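Local structure of phosphoinositol-specific phospholipase C (Pseudomonas sp., 5FYP) at residues V23-H26 against N27-E30; G130-P133 against K134-D137; G227-S230 against Q231-G234. The protein probably hydrolyses phosphoinositides as a calcium-dependent phospholipase C of the TIM-barrel kind. All blocks are in the same frame, centred on the assembly; numbering follows the deposited sequence.

Interaction 1. Residues V23-H26 against N27-E30. With CA (calcium ion), chain I.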
ATOM      1  N   VAL A  23      10.884   3.614   5.755  1.00  7.98           N
ATOM      2  CA  VAL A  23      10.079   3.508   6.977  1.00  7.90           C
ATOM      3  C   VAL A  23       8.632   3.815   6.587  1.00  7.83           C
ATOM      4  O   VAL A  23       8.351   4.846   5.967  1.00  8.66           O
ATOM      5  CB  VAL A  23      10.551   4.530   8.022  1.00  8.81           C
ATOM      6  CG1 VAL A  23       9.704   4.479   9.275  1.00  9.25           C
ATOM      7  CG2 VAL A  23      12.025   4.296   8.367  1.00  8.84           C
ATOM      8  N   ALA A  24       7.740   2.910   6.961  1.00  7.76           N
ATOM      9  CA  ALA A  24       6.302   3.059   6.760  1.00  7.66           C
ATOM     10  C   ALA A  24       5.643   3.143   8.120  1.00  7.53           C
ATOM     11  O   ALA A  24       6.170   2.678   9.132  1.00  8.19           O
ATOM     12  CB  ALA A  24       5.758   1.878   5.976  1.00  8.35           C
ATOM     13  N   CYS A  25       4.438   3.712   8.162  1.00  8.24           N
ATOM     14  CA  CYS A  25       3.682   3.664   9.394  1.00  8.79           C
ATOM     15  C   CYS A  25       3.016   2.302   9.557  1.00  9.42           C
ATOM     16  O   CYS A  25       2.898   1.567   8.623  1.00 14.50           O
ATOM     17  CB  CYS A  25       2.628   4.769   9.449  1.00  9.37           C
ATOM     18  SG  CYS A  25       1.047   4.333   8.741  1.00 11.24           S
ATOM     19  N   HIS A  26       2.551   2.019  10.764  1.00  7.76           N
ATOM     20  CA  HIS A  26       1.664   0.908  11.022  1.00  7.52           C
ATOM     21  C   HIS A  26       0.396   1.480  11.673  1.00  7.16           C
ATOM     22  O   HIS A  26       0.456   2.013  12.787  1.00  8.64           O
ATOM     23  CB  HIS A  26       2.322  -0.140  11.907  1.00  8.31           C
ATOM     24  CG  HIS A  26       1.539  -1.414  12.027  1.00  8.91           C
ATOM     25  ND1 HIS A  26       2.074  -2.515  12.633  1.00  9.72           N
ATOM     26  CD2 HIS A  26       0.300  -1.780  11.617  1.00 11.85           C
ATOM     27  CE1 HIS A  26       1.185  -3.495  12.619  1.00 10.97           C
ATOM     28  NE2 HIS A  26       0.102  -3.073  12.019  1.00 13.48           N
ATOM     29  N   ASN A  27      -0.727   1.434  10.963  1.00  7.64           N
ATOM     30  CA  ASN A  27      -2.003   1.893  11.510  1.00  7.80           C
ATOM     31  C   ASN A  27      -1.980   3.355  11.943  1.00  8.53           C
ATOM     32  O   ASN A  27      -2.634   3.745  12.929  1.00  9.25           O
ATOM     33  CB  ASN A  27      -2.498   1.018  12.636  1.00  9.54           C
ATOM     34  CG  ASN A  27      -2.969  -0.345  12.167  1.00 11.12           C
ATOM     35  OD1 ASN A  27      -2.992  -0.664  10.980  1.00  9.71           O
ATOM     36  ND2 ASN A  27      -3.245  -1.160  13.100  1.00 16.65           N
ATOM     37  N   CYS A  28      -1.300   4.214  11.176  1.00  8.32           N
ATOM     38  CA  CYS A  28      -1.156   5.614  11.591  1.00  9.08           C
ATOM     39  C   CYS A  28      -2.374   6.500  11.493  1.00  9.25           C
ATOM     40  O   CYS A  28      -2.297   7.675  11.840  1.00 11.52           O
ATOM     41  CB  CYS A  28       0.003   6.296  10.902  1.00 10.00           C
ATOM     42  SG  CYS A  28      -0.035   6.240   9.115  1.00 12.14           S
ATOM     43  N   TYR A  29      -3.484   5.934  11.038  1.00  8.86           N
ATOM     44  CA  TYR A  29      -4.790   6.579  11.171  1.00  8.90           C
ATOM     45  C   TYR A  29      -5.314   6.604  12.610  1.00  9.78           C
ATOM     46  O   TYR A  29      -6.267   7.327  12.916  1.00 10.43           O
ATOM     47  CB  TYR A  29      -5.812   5.839  10.269  1.00  8.40           C
ATOM     48  CG  TYR A  29      -6.153   4.468  10.774  1.00  8.96           C
ATOM     49  CD1 TYR A  29      -7.120   4.303  11.758  1.00  9.23           C
ATOM     50  CD2 TYR A  29      -5.447   3.344  10.380  1.00  8.10           C
ATOM     51  CE1 TYR A  29      -7.362   3.056  12.308  1.00  9.72           C
ATOM     52  CE2 TYR A  29      -5.686   2.109  10.932  1.00  8.90           C
ATOM     53  CZ  TYR A  29      -6.648   1.981  11.917  1.00  9.22           C
ATOM     54  OH  TYR A  29      -6.873   0.765  12.530  1.00 10.88           O
ATOM     55  N   GLU A  30      -4.750   5.799  13.487  1.00  9.09           N
ATOM     56  CA  GLU A  30      -5.182   5.787  14.876  1.00  9.31           C
ATOM     57  C   GLU A  30      -4.660   7.017  15.611  1.00 11.00           C
ATOM     58  O   GLU A  30      -3.500   7.422  15.473  1.00 11.29           O
ATOM     59  CB  GLU A  30      -4.751   4.525  15.612  1.00  9.15           C
ATOM     60  CG  GLU A  30      -5.320   3.250  15.051  1.00 10.67           C
ATOM     61  CD  GLU A  30      -5.035   2.057  15.933  1.00 11.60           C
ATOM     62  OE1 GLU A  30      -5.449   2.116  17.109  1.00 12.63           O
ATOM     63  OE2 GLU A  30      -4.412   1.093  15.469  1.00 12.12           O
TER
HETATM   64 CA    CA I1303      -3.774  -2.440   9.550  0.80 12.02          CA
HETATM   65  O   HOH W   1      -2.154  -3.978  10.434  1.00 23.49           O
HETATM   66  O   HOH W   2      -4.812  -3.539  11.440  1.00 14.45           O

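Interaction 2. Residues G130-P133 against K134-D137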
ATOM      1  N   GLY A 130     -23.416  -1.479  -3.129  1.00 13.00           N
ATOM      2  CA  GLY A 130     -22.574  -0.346  -3.526  1.00 12.55           C
ATOM      3  C   GLY A 130     -21.142  -0.347  -3.002  1.00 11.51           C
ATOM      4  O   GLY A 130     -20.499   0.694  -2.956  1.00 12.37           O
ATOM      5  N   ARG A 131     -20.653  -1.533  -2.621  1.00 11.38           N
ATOM      6  CA  ARG A 131     -19.275  -1.671  -2.094  1.00 10.15           C
ATOM      7  C   ARG A 131     -18.561  -2.866  -2.736  1.00 10.39           C
ATOM      8  O   ARG A 131     -17.868  -3.644  -2.073  1.00 10.47           O
ATOM      9  CB  ARG A 131     -19.289  -1.747  -0.562  1.00  9.19           C
ATOM     10  CG  ARG A 131     -19.814  -0.470   0.102  1.00  9.55           C
ATOM     11  CD  ARG A 131     -19.655  -0.535   1.625  1.00 10.29           C
ATOM     12  NE  ARG A 131     -20.369  -1.694   2.158  1.00 11.42           N
ATOM     13  CZ  ARG A 131     -21.650  -1.726   2.456  1.00 13.33           C
ATOM     14  NH1 ARG A 131     -22.388  -0.612   2.439  1.00 14.30           N
ATOM     15  NH2 ARG A 131     -22.229  -2.849   2.847  1.00 13.22           N
ATOM     16  N   THR A 132     -18.709  -2.974  -4.045  1.00 10.74           N
ATOM     17  CA  THR A 132     -17.996  -3.967  -4.846  1.00 10.90           C
ATOM     18  C   THR A 132     -16.569  -3.475  -5.150  1.00 11.12           C
ATOM     19  O   THR A 132     -16.249  -2.319  -4.948  1.00 11.10           O
ATOM     20  CB  THR A 132     -18.722  -4.198  -6.170  1.00 12.02           C
ATOM     21  OG1 THR A 132     -18.584  -3.029  -6.981  1.00 12.26           O
ATOM     22  CG2 THR A 132     -20.177  -4.594  -5.988  1.00 12.73           C
ATOM     23  N   PRO A 133     -15.729  -4.362  -5.709  1.00 10.17           N
ATOM     24  CA  PRO A 133     -14.433  -3.903  -6.241  1.00  8.75           C
ATOM     25  C   PRO A 133     -14.557  -2.701  -7.181  1.00 10.23           C
ATOM     26  O   PRO A 133     -13.736  -1.793  -7.106  1.00 10.58           O
ATOM     27  CB  PRO A 133     -13.889  -5.153  -6.912  1.00  9.45           C
ATOM     28  CG  PRO A 133     -14.408  -6.250  -6.026  1.00 10.84           C
ATOM     29  CD  PRO A 133     -15.817  -5.828  -5.708  1.00 11.61           C
ATOM     30  N   LYS A 134     -15.549  -2.725  -8.068  1.00 11.28           N
ATOM     31  CA  LYS A 134     -15.738  -1.617  -8.974  1.00 11.93           C
ATOM     32  C   LYS A 134     -16.069  -0.303  -8.227  1.00 10.90           C
ATOM     33  O   LYS A 134     -15.535   0.757  -8.555  1.00 11.89           O
ATOM     34  CB  LYS A 134     -16.820  -1.935  -9.994  1.00 14.87           C
ATOM     35  CG  LYS A 134     -17.116  -0.837 -11.001  1.00 18.08           C
ATOM     36  CD  LYS A 134     -17.796  -1.459 -12.202  1.00 35.38           C
ATOM     37  CE  LYS A 134     -18.384  -0.478 -13.197  1.00 55.61           C
ATOM     38  NZ  LYS A 134     -19.291   0.539 -12.592  1.00 55.85           N
ATOM     39  N   ASP A 135     -16.938  -0.399  -7.213  1.00 10.46           N
ATOM     40  CA  ASP A 135     -17.275   0.785  -6.408  1.00 11.59           C
ATOM     41  C   ASP A 135     -16.030   1.327  -5.698  1.00 11.04           C
ATOM     42  O   ASP A 135     -15.873   2.537  -5.584  1.00 11.50           O
ATOM     43  CB  ASP A 135     -18.352   0.481  -5.394  1.00 11.13           C
ATOM     44  CG  ASP A 135     -19.678   0.107  -6.024  1.00 13.34           C
ATOM     45  OD1 ASP A 135     -20.209   0.925  -6.799  1.00 16.29           O
ATOM     46  OD2 ASP A 135     -20.168  -1.017  -5.773  1.00 14.46           O
ATOM     47  N   PHE A 136     -15.187   0.429  -5.209  1.00  9.72           N
ATOM     48  CA  PHE A 136     -13.947   0.835  -4.557  1.00  9.68           C
ATOM     49  C   PHE A 136     -13.014   1.558  -5.526  1.00  9.96           C
ATOM     50  O   PHE A 136     -12.507   2.635  -5.196  1.00 10.28           O
ATOM     51  CB  PHE A 136     -13.330  -0.404  -3.933  1.00 10.11           C
ATOM     52  CG  PHE A 136     -12.145  -0.142  -3.071  1.00 10.69           C
ATOM     53  CD1 PHE A 136     -12.303   0.469  -1.839  1.00 12.13           C
ATOM     54  CD2 PHE A 136     -10.879  -0.550  -3.469  1.00 15.39           C
ATOM     55  CE1 PHE A 136     -11.245   0.670  -0.990  1.00 15.51           C
ATOM     56  CE2 PHE A 136      -9.790  -0.364  -2.613  1.00 14.43           C
ATOM     57  CZ  PHE A 136     -10.003   0.279  -1.391  1.00 15.67           C
ATOM     58  N   ASP A 137     -12.824   0.984  -6.715  1.00  9.69           N
ATOM     59  CA  ASP A 137     -12.020   1.649  -7.741  1.00 10.36           C
ATOM     60  C   ASP A 137     -12.611   3.011  -8.086  1.00 11.11           C
ATOM     61  O   ASP A 137     -11.854   3.968  -8.288  1.00 12.39           O
ATOM     62  CB  ASP A 137     -11.893   0.811  -8.997  1.00 11.12           C
ATOM     63  CG  ASP A 137     -10.775  -0.221  -8.937  1.00 11.05           C
ATOM     64  OD1 ASP A 137     -10.095  -0.327  -7.887  1.00 11.16           O
ATOM     65  OD2 ASP A 137     -10.533  -0.852  -9.974  1.00 12.21           O
TER

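Interaction 3. Residues G227-S230 against Q231-G234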
ATOM      1  N   GLY A 227      -4.742 -19.225  -1.495  1.00  7.46           N
ATOM      2  CA  GLY A 227      -6.018 -18.570  -1.415  1.00  8.11           C
ATOM      3  C   GLY A 227      -6.461 -17.805  -2.645  1.00  7.78           C
ATOM      4  O   GLY A 227      -7.513 -17.157  -2.603  1.00  9.78           O
ATOM      5  N   MET A 228      -5.678 -17.836  -3.733  1.00  7.31           N
ATOM      6  CA  MET A 228      -6.014 -17.105  -4.958  1.00  6.89           C
ATOM      7  C   MET A 228      -6.040 -18.036  -6.143  1.00  7.13           C
ATOM      8  O   MET A 228      -5.382 -19.079  -6.195  1.00  7.95           O
ATOM      9  CB  MET A 228      -5.049 -15.956  -5.245  1.00  7.30           C
ATOM     10  CG  MET A 228      -4.822 -15.048  -4.024  1.00  7.30           C
ATOM     11  SD  MET A 228      -4.561 -13.310  -4.431  1.00  8.58           S
ATOM     12  CE  MET A 228      -3.228 -13.461  -5.598  1.00  8.13           C
ATOM     13  N   SER A 229      -6.734 -17.583  -7.178  1.00  7.13           N
ATOM     14  CA  SER A 229      -6.632 -18.245  -8.467  1.00  7.56           C
ATOM     15  C   SER A 229      -5.271 -17.972  -9.122  1.00  7.37           C
ATOM     16  O   SER A 229      -4.561 -17.011  -8.807  1.00  7.22           O
ATOM     17  CB  SER A 229      -7.720 -17.740  -9.401  1.00  8.40           C
ATOM     18  OG  SER A 229      -7.536 -16.356  -9.678  1.00  8.58           O
ATOM     19  N   SER A 230      -4.907 -18.831 -10.061  0.50  7.75           N
ATOM     20  CA  SER A 230      -3.749 -18.584 -10.899  0.50  7.37           C
ATOM     21  C   SER A 230      -3.865 -17.236 -11.656  0.50  7.56           C
ATOM     22  O   SER A 230      -2.922 -16.448 -11.750  0.50  7.57           O
ATOM     23  CB  SER A 230      -3.545 -19.758 -11.829  0.50  7.35           C
ATOM     24  OG  SER A 230      -2.419 -19.516 -12.615  0.50  6.63           O
ATOM     25  N   GLN A 231      -5.045 -16.953 -12.192  1.00  8.40           N
ATOM     26  CA  GLN A 231      -5.229 -15.701 -12.928  1.00  9.12           C
ATOM     27  C   GLN A 231      -4.953 -14.481 -12.018  1.00  7.74           C
ATOM     28  O   GLN A 231      -4.226 -13.561 -12.400  1.00  8.48           O
ATOM     29  CB  GLN A 231      -6.655 -15.619 -13.447  1.00 12.24           C
ATOM     30  CG  GLN A 231      -7.029 -14.296 -14.069  1.00 18.91           C
ATOM     31  CD  GLN A 231      -8.525 -14.179 -14.354  1.00 25.51           C
ATOM     32  OE1 GLN A 231      -9.202 -15.194 -14.447  1.00 39.20           O
ATOM     33  NE2 GLN A 231      -9.052 -12.959 -14.493  1.00 19.32           N
ATOM     34  N   SER A 232      -5.515 -14.490 -10.817  1.00  7.55           N
ATOM     35  CA  SER A 232      -5.263 -13.371  -9.907  1.00  7.39           C
ATOM     36  C   SER A 232      -3.813 -13.280  -9.473  1.00  6.97           C
ATOM     37  O   SER A 232      -3.261 -12.178  -9.266  1.00  7.02           O
ATOM     38  CB  SER A 232      -6.166 -13.428  -8.703  1.00  8.48           C
ATOM     39  OG  SER A 232      -7.492 -13.191  -9.127  1.00 10.00           O
ATOM     40  N   SER A 233      -3.177 -14.436  -9.300  1.00  6.79           N
ATOM     41  CA  SER A 233      -1.767 -14.502  -8.911  1.00  6.40           C
ATOM     42  C   SER A 233      -0.881 -13.720  -9.881  1.00  6.21           C
ATOM     43  O   SER A 233       0.095 -13.123  -9.492  1.00  6.27           O
ATOM     44  CB  SER A 233      -1.321 -15.931  -8.817  1.00  6.69           C
ATOM     45  OG  SER A 233      -1.995 -16.641  -7.783  1.00  7.18           O
ATOM     46  N   GLY A 234      -1.248 -13.764 -11.167  1.00  6.55           N
ATOM     47  CA  GLY A 234      -0.446 -13.104 -12.190  1.00  7.00           C
ATOM     48  C   GLY A 234      -0.354 -11.590 -12.059  1.00  6.41           C
ATOM     49  O   GLY A 234       0.562 -11.000 -12.605  1.00  7.33           O
TER

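Interaction 1. Residues V23-H26 against N27-E30
H26 and N27 stand side by side and point the same way, bringing two consecutive side chains to one calcium ion by different routes. N27 goes directly: its OD1 coordinates the calcium at 2.4 Å. H26 goes through solvent, because its NE2 hydrogen-bonds at 2.9 Å to water 1, and that water is itself a calcium ligand. The imidazole and the amide are turned 65° against each other, so they are neighbours without being stacked. At the near edge of the ring, close to its plane, CD2 of H26 lies 3.4 Å from the backbone N of N27. With its CG anti to the backbone N (chi1 -171°), H26 carries its ring beside its own carbonyl carbon and onward to the metal side. E48, D50 and D119 complete the protein part of the site, joined by water 2.

The chain changes character here: strand 20-25 ends and the loop that follows bends over the calcium. This is consistent with the TIM-barrel habit of placing functional groups at the C-terminal ends of the strands, and the ion probably marks the active site, as in other calcium-dependent members of the family.

Behind the metal ligands, a disulfide ties the end of the strand to the loop. SG of C25 and SG of C28 are bonded at 2.2 Å with a negative twist (chi3 -62°), and the bridge draws CB of C25 to 3.4 Å from CB of C28, a tight approach for two carbons. The backbone of H26 and N27 is thus enclosed in a short covalent ring, which should restrict it. Beyond it, a type I turn runs from N27 to E30, closed by E30 N donating to N27 O at 3.0 Å. Further out, the ring of H26 stacks on Y283, while the hydroxyl of Y29 hydrogen-bonds to OD2 of D50, another calcium ligand.

Interaction 2. Residues G130-P133 against K134-D137
T132 and D135 cross obliquely at the start of helix 133-144 and form a capping box, each side chain serving the backbone N-H of the other. From the N-cap position T132 turns its hydroxyl into the helix, lying between the backbone N and the carbonyl carbon (chi1 70°), and OG1 accepts from D135 N at 3.1 Å in a nearly straight bond (165°). In return D135 leans back over the loop, and its OD2 accepts from T132 N at 3.0 Å through the anti lone pair, the one facing away from OD1. The same OD2 lies 2.8 Å from T132 OG1, while the carboxylate rests against the backbone of G130, with D135 CG 3.2 Å from G130 O. A negative charge beside the first turn is likely to interact favourably with the helix dipole. Were D135 shortened to an alanine, T132 N would probably lose its acceptor, T132 OG1 its carboxylate neighbour, and a gap would open beside G130.

The ring of P133 packs on Y199, A202 and R203 of helix 193-203. F136 faces the interior, its ring nearly parallel to that of F51 (planes about 5° apart) and edge-to-face with W66. Regular helical bonding begins at once: F136 N reaches T132 O at 3.0 Å, nearly along the C=O axis, and D137 N meets P133 O at 2.9 Å from a little outside the carbonyl plane.

Interaction 3. Residues G227-S230 against Q231-G234
S229 caps the N-terminus of the short helix 230-233, and its OG accepts from S232 N at 3.0 Å along a nearly straight N-H line. This N-cap is one-sided: the reciprocal half of a capping box is missing. The tight part of the contact lies on the inner side of the turn, where S233 grips the carbonyl of S229 twice. Its backbone N donates to S229 O at 3.0 Å and its hydroxyl OG donates to the same oxygen at 2.8 Å, the two donors coming from opposite faces of the carbonyl plane. The hydroxyl arrives well above that plane, 36° out of it, a position it gains by folding back beside its own backbone N (chi1 -65°). OG of S233 also meets V225 N, binding the turn to the chain that leads into it.

M228 adds the apolar share. Its bent chain swings the methyl CE to 3.8 Å from S233 CA, and the side chain also touches N193 and S197. The hydroxyls of S229 and S232 turn to helix 193-203 too, bonding to E201 and to S197 O respectively, and the amide of S229 bonds to S197 OG, so this small turn is fastened to a longer helix by polar groups as well as by packing.

The outer side is looser. S230 and Q231 are exposed, and S230 was modelled in two conformations. Q231 runs out in an extended chain. Their carbonyls still serve the turn: S230 O accepts from G234 N at 3.2 Å, a more bent bond (142°) with the donor tilted from the carbonyl plane, and the same G234 N makes a weak second bond to Q231 O.

Overall arrangement
Interaction 1 belongs to the calcium site, whereas interactions 2 and 3 are helix starts on the surrounding frame. Their centres lie about 24 Å (1 to 2), 28 Å (1 to 3) and 20 Å (2 to 3) apart, and none touches another; interactions 1 and 3 sit on opposite sides of the chain's centre. Interaction 2 is nearer interaction 1: the side chain of F136 lies about 13 Å from the calcium and packs on F51, next in sequence to the ligand D50, and R131 pairs with D53. Interactions 2 and 3, about 10 Å apart at their nearest atoms, both lean on helix 193-203, P133 at A202 and S232 at A200.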